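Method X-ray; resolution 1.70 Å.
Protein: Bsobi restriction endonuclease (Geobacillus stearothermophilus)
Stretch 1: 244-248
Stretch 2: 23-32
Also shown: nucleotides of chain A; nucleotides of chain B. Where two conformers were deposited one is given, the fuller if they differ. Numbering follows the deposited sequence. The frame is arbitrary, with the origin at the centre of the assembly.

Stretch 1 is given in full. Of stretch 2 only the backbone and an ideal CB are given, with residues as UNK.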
# COMPACT_ATOMS: atom_id res chain seq x y z
N GLY D 244 6.08 9.60 0.74
CA GLY D 244 5.15 9.49 -0.36
C GLY D 244 4.60 10.84 -0.78
O GLY D 244 4.37 11.75 0.03
N ILE D 245 4.36 11.00 -2.08
CA ILE D 245 3.80 12.26 -2.61
C ILE D 245 2.36 12.13 -3.02
O ILE D 245 1.79 13.09 -3.48
CB ILE D 245 4.56 12.79 -3.90
CG1 ILE D 245 4.97 11.65 -4.84
CG2 ILE D 245 5.80 13.54 -3.44
CD1 ILE D 245 4.01 11.27 -5.88
N ASP D 246 1.77 10.95 -2.87
CA ASP D 246 0.41 10.74 -3.34
C ASP D 246 -0.60 11.16 -2.28
O ASP D 246 -0.61 10.61 -1.19
CB ASP D 246 0.25 9.26 -3.74
CG ASP D 246 -1.18 8.89 -4.08
OD1 ASP D 246 -1.96 9.78 -4.51
OD2 ASP D 246 -1.53 7.69 -3.92
N PRO D 247 -1.44 12.18 -2.58
CA PRO D 247 -2.40 12.56 -1.56
C PRO D 247 -3.36 11.41 -1.18
O PRO D 247 -3.83 11.35 -0.06
CB PRO D 247 -3.14 13.75 -2.17
CG PRO D 247 -2.88 13.70 -3.58
CD PRO D 247 -1.57 13.00 -3.79
N ALA D 248 -3.64 10.48 -2.12
CA ALA D 248 -4.56 9.35 -1.89
C ALA D 248 -4.00 8.35 -0.88
O ALA D 248 -4.74 7.52 -0.36
CB ALA D 248 -4.89 8.63 -3.22
N UNK D 23 3.15 21.45 -4.82
CA UNK D 23 4.10 20.51 -4.28
C UNK D 23 3.71 19.09 -4.73
O UNK D 23 4.56 18.26 -5.02
CB UNK D 23 4.16 20.62 -2.75
N UNK D 24 2.41 18.81 -4.76
CA UNK D 24 1.93 17.50 -5.22
C UNK D 24 2.30 17.30 -6.72
O UNK D 24 2.84 16.26 -7.08
CB UNK D 24 0.42 17.39 -5.02
N UNK D 25 1.98 18.28 -7.57
CA UNK D 25 2.33 18.17 -8.98
C UNK D 25 3.85 18.00 -9.14
O UNK D 25 4.32 17.11 -9.89
CB UNK D 25 1.84 19.40 -9.75
N UNK D 26 4.64 18.81 -8.43
CA UNK D 26 6.10 18.68 -8.52
C UNK D 26 6.55 17.26 -8.15
O UNK D 26 7.40 16.70 -8.82
CB UNK D 26 6.78 19.70 -7.61
N UNK D 27 5.98 16.69 -7.08
CA UNK D 27 6.33 15.34 -6.63
C UNK D 27 5.99 14.28 -7.65
O UNK D 27 6.79 13.38 -7.96
CB UNK D 27 5.62 15.02 -5.31
N UNK D 28 4.79 14.37 -8.21
CA UNK D 28 4.39 13.41 -9.22
C UNK D 28 5.32 13.51 -10.43
O UNK D 28 5.71 12.49 -10.97
CB UNK D 28 2.93 13.64 -9.63
N UNK D 29 5.70 14.72 -10.86
CA UNK D 29 6.63 14.87 -11.98
C UNK D 29 8.03 14.26 -11.71
O UNK D 29 8.60 13.55 -12.55
CB UNK D 29 6.78 16.36 -12.31
N UNK D 30 8.57 14.50 -10.51
CA UNK D 30 9.86 13.95 -10.11
C UNK D 30 9.79 12.43 -10.01
O UNK D 30 10.73 11.75 -10.36
CB UNK D 30 10.31 14.55 -8.78
N UNK D 31 8.66 11.89 -9.54
CA UNK D 31 8.48 10.44 -9.44
C UNK D 31 8.54 9.79 -10.84
O UNK D 31 9.22 8.76 -11.04
CB UNK D 31 7.15 10.12 -8.76
N UNK D 32 7.87 10.44 -11.80
CA UNK D 32 7.83 9.98 -13.18
C UNK D 32 9.22 10.04 -13.81
O UNK D 32 9.62 9.15 -14.57
CB UNK D 32 6.84 10.82 -13.99
P DG A 8 3.82 7.61 -3.03
OP1 DG A 8 4.87 8.53 -3.46
OP2 DG A 8 2.81 8.05 -2.07
O5' DG A 8 3.11 7.16 -4.39
C5' DG A 8 3.84 6.44 -5.43
C4' DG A 8 2.91 5.45 -6.11
O4' DG A 8 2.51 4.47 -5.12
C3' DG A 8 1.62 6.09 -6.65
O3' DG A 8 1.14 5.35 -7.78
C2' DG A 8 0.63 5.83 -5.52
C1' DG A 8 1.10 4.45 -5.01
N9 DG A 8 0.73 4.14 -3.62
C8 DG A 8 0.81 5.01 -2.54
N7 DG A 8 0.35 4.49 -1.43
C5 DG A 8 -0.03 3.19 -1.78
C6 DG A 8 -0.65 2.15 -0.99
O6 DG A 8 -0.96 2.17 0.19
N1 DG A 8 -0.90 1.00 -1.74
C2 DG A 8 -0.62 0.86 -3.09
N2 DG A 8 -0.90 -0.32 -3.65
N3 DG A 8 -0.07 1.83 -3.84
C4 DG A 8 0.20 2.96 -3.13
P DC B 5 -11.06 6.23 5.16
OP1 DC B 5 -12.23 7.14 5.36
OP2 DC B 5 -10.32 5.73 6.36
O5' DC B 5 -11.60 4.98 4.36
C5' DC B 5 -10.72 3.93 3.96
C4' DC B 5 -11.23 3.28 2.70
O4' DC B 5 -11.09 4.19 1.60
C3' DC B 5 -10.44 2.05 2.27
O3' DC B 5 -10.95 0.90 2.91
C2' DC B 5 -10.67 2.00 0.77
C1' DC B 5 -10.70 3.47 0.43
N1 DC B 5 -9.40 4.01 -0.05
C2 DC B 5 -9.04 3.72 -1.38
O2 DC B 5 -9.78 2.96 -2.05
N3 DC B 5 -7.88 4.24 -1.88
C4 DC B 5 -7.09 4.98 -1.11
N4 DC B 5 -5.95 5.45 -1.65
C5 DC B 5 -7.42 5.28 0.26
C6 DC B 5 -8.58 4.77 0.74
P DC A 7 7.61 5.78 2.34
OP1 DC A 7 8.23 7.10 2.13
OP2 DC A 7 6.74 5.56 3.53
O5' DC A 7 6.72 5.43 1.07
C5' DC A 7 7.26 5.50 -0.27
C4' DC A 7 6.19 5.12 -1.27
O4' DC A 7 5.74 3.74 -1.09
C3' DC A 7 4.94 6.00 -1.26
O3' DC A 7 4.53 6.23 -2.59
C2' DC A 7 3.89 5.10 -0.65
C1' DC A 7 4.32 3.71 -1.07
N1 DC A 7 3.86 2.68 -0.12
C2 DC A 7 3.13 1.56 -0.62
O2 DC A 7 3.10 1.36 -1.86
N3 DC A 7 2.52 0.72 0.26
C4 DC A 7 2.67 0.91 1.58
N4 DC A 7 2.04 0.08 2.41
C5 DC A 7 3.50 1.98 2.10
C6 DC A 7 4.06 2.82 1.23

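Stretch 2 is one continuous helix, and stretch 1 lies against it as a short segment that also binds DNA: Ile 245 N donates to DG8 of chain A OP1 at 2.9 Å. Ile 245 and Pro 247, whose CA-to-CB bonds point toward the helix, supply most of the packing surface.

Position 23 sends its CB sideways, with nothing of stretch 1 within 5.5 Å, so almost any helix-compatible residue would serve. It is Glu 23, which makes no contact with stretch 1.

At position 24 the ideal CB again points sideways, 4.8 Å from Ile 245 O and 5.0 Å from Pro 247 CD. A side chain leaning in from there would meet a carbonyl oxygen and the proline ring. A flat group suits both, since a ring can offer CH to the oxygen and its face to the proline; a long aliphatic chain could also cover Pro 247. The residue is Tyr 24, chi1 m. Its CD1 comes 3.0 Å from Ile 245 O, at the ring edge, while Pro 247 CB sits over one face, 3.5 Å from Tyr 24 CZ, in a CH-pi contact. The hydroxyl is hydrogen-bonded elsewhere in the structure.

Positions 25 and 26 are free of stretch 1, one CB out of reach and the other sideways, and stretch 1 sets no demand on either. They are Arg 25 and Ala 26.

Position 27 is the strictest. Its CA is 5.7 Å from the CA of Ile 245, and its CB direction runs straight at stretch 1: an ideal CB would lie 2.4 Å from Ile 245 CG2, a clash. The helical phi/psi of -64/-46 does not demand glycine, but the space does. Gly 27 fills the position, and Ile 245 CG2 packs against the bare backbone, 3.7 Å from Gly 27 CA.

Position 28 points sideways, its ideal CB 4.6 Å from Ile 245 CD1, with Asp 246 and Pro 247 beyond. Leucine, methionine or an aromatic could reach under stretch 1; a flat ring has the advantage of giving the isoleucine methyl a face. Phe 28, chi1 m, does this: Ile 245 CD1 stands over the ring, 3.7 Å from its centroid and 19° off the normal. Along the edge lie Pro 247 CD, 3.7 Å from Phe 28 CE2, and Asp 246 OD1, 3.7 Å from Phe 28 CZ. The same OD1 caps the following turn by accepting a weak bond from Ala 248 N.

Positions 29 and 30 are out of reach and unconstrained by stretch 1; they hold Ile 29 and Ala 30.

Position 31 points toward stretch 1, its ideal CB 4.4 Å from Ile 245 CD1, with the DG8 sugar farther out. Apolar residues of several sizes would fit, a large one reaching the nucleotide. Phe 31, chi1 t, touches Ile 245 CD1 through its CB and lays a ring face against DG8 of chain A, with Phe 31 CZ 3.6 Å from C5'.

Position 32 is out of reach, and holds Ala 32.

Stretch 2, residues 23-32: EYRAGFIAFA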
# COMPACT_ATOMS: atom_id res chain seq x y z
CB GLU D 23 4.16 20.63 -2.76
CG GLU D 23 5.31 21.53 -2.26
CD GLU D 23 6.49 21.72 -3.28
OE1 GLU D 23 7.34 20.80 -3.40
OE2 GLU D 23 6.57 22.79 -3.96
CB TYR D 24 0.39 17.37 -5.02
CG TYR D 24 -0.04 16.93 -3.62
CD1 TYR D 24 0.55 15.81 -2.99
CD2 TYR D 24 -1.00 17.63 -2.91
CE1 TYR D 24 0.19 15.40 -1.70
CE2 TYR D 24 -1.37 17.21 -1.59
CZ TYR D 24 -0.77 16.10 -1.01
OH TYR D 24 -1.12 15.68 0.23
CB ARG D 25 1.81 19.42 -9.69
CG ARG D 25 2.24 19.55 -11.10
CD ARG D 25 1.53 20.75 -11.72
NE ARG D 25 2.15 20.99 -13.03
CZ ARG D 25 3.08 21.91 -13.26
NH1 ARG D 25 3.49 22.69 -12.27
NH2 ARG D 25 3.65 22.02 -14.46
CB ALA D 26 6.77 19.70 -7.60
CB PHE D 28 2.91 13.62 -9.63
CG PHE D 28 1.90 12.87 -8.72
CD1 PHE D 28 1.85 11.45 -8.69
CD2 PHE D 28 1.02 13.57 -7.89
CE1 PHE D 28 0.96 10.77 -7.86
CE2 PHE D 28 0.12 12.88 -7.03
CZ PHE D 28 0.09 11.49 -7.01
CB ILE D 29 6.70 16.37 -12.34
CG1 ILE D 29 5.37 16.76 -12.99
CG2 ILE D 29 7.87 16.66 -13.25
CD1 ILE D 29 5.20 18.26 -13.16
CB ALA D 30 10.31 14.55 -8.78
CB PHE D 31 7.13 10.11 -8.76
CG PHE D 31 6.98 8.65 -8.32
CD1 PHE D 31 7.44 8.21 -7.09
CD2 PHE D 31 6.39 7.71 -9.15
CE1 PHE D 31 7.32 6.84 -6.68
CE2 PHE D 31 6.26 6.32 -8.75
CZ PHE D 31 6.74 5.91 -7.51
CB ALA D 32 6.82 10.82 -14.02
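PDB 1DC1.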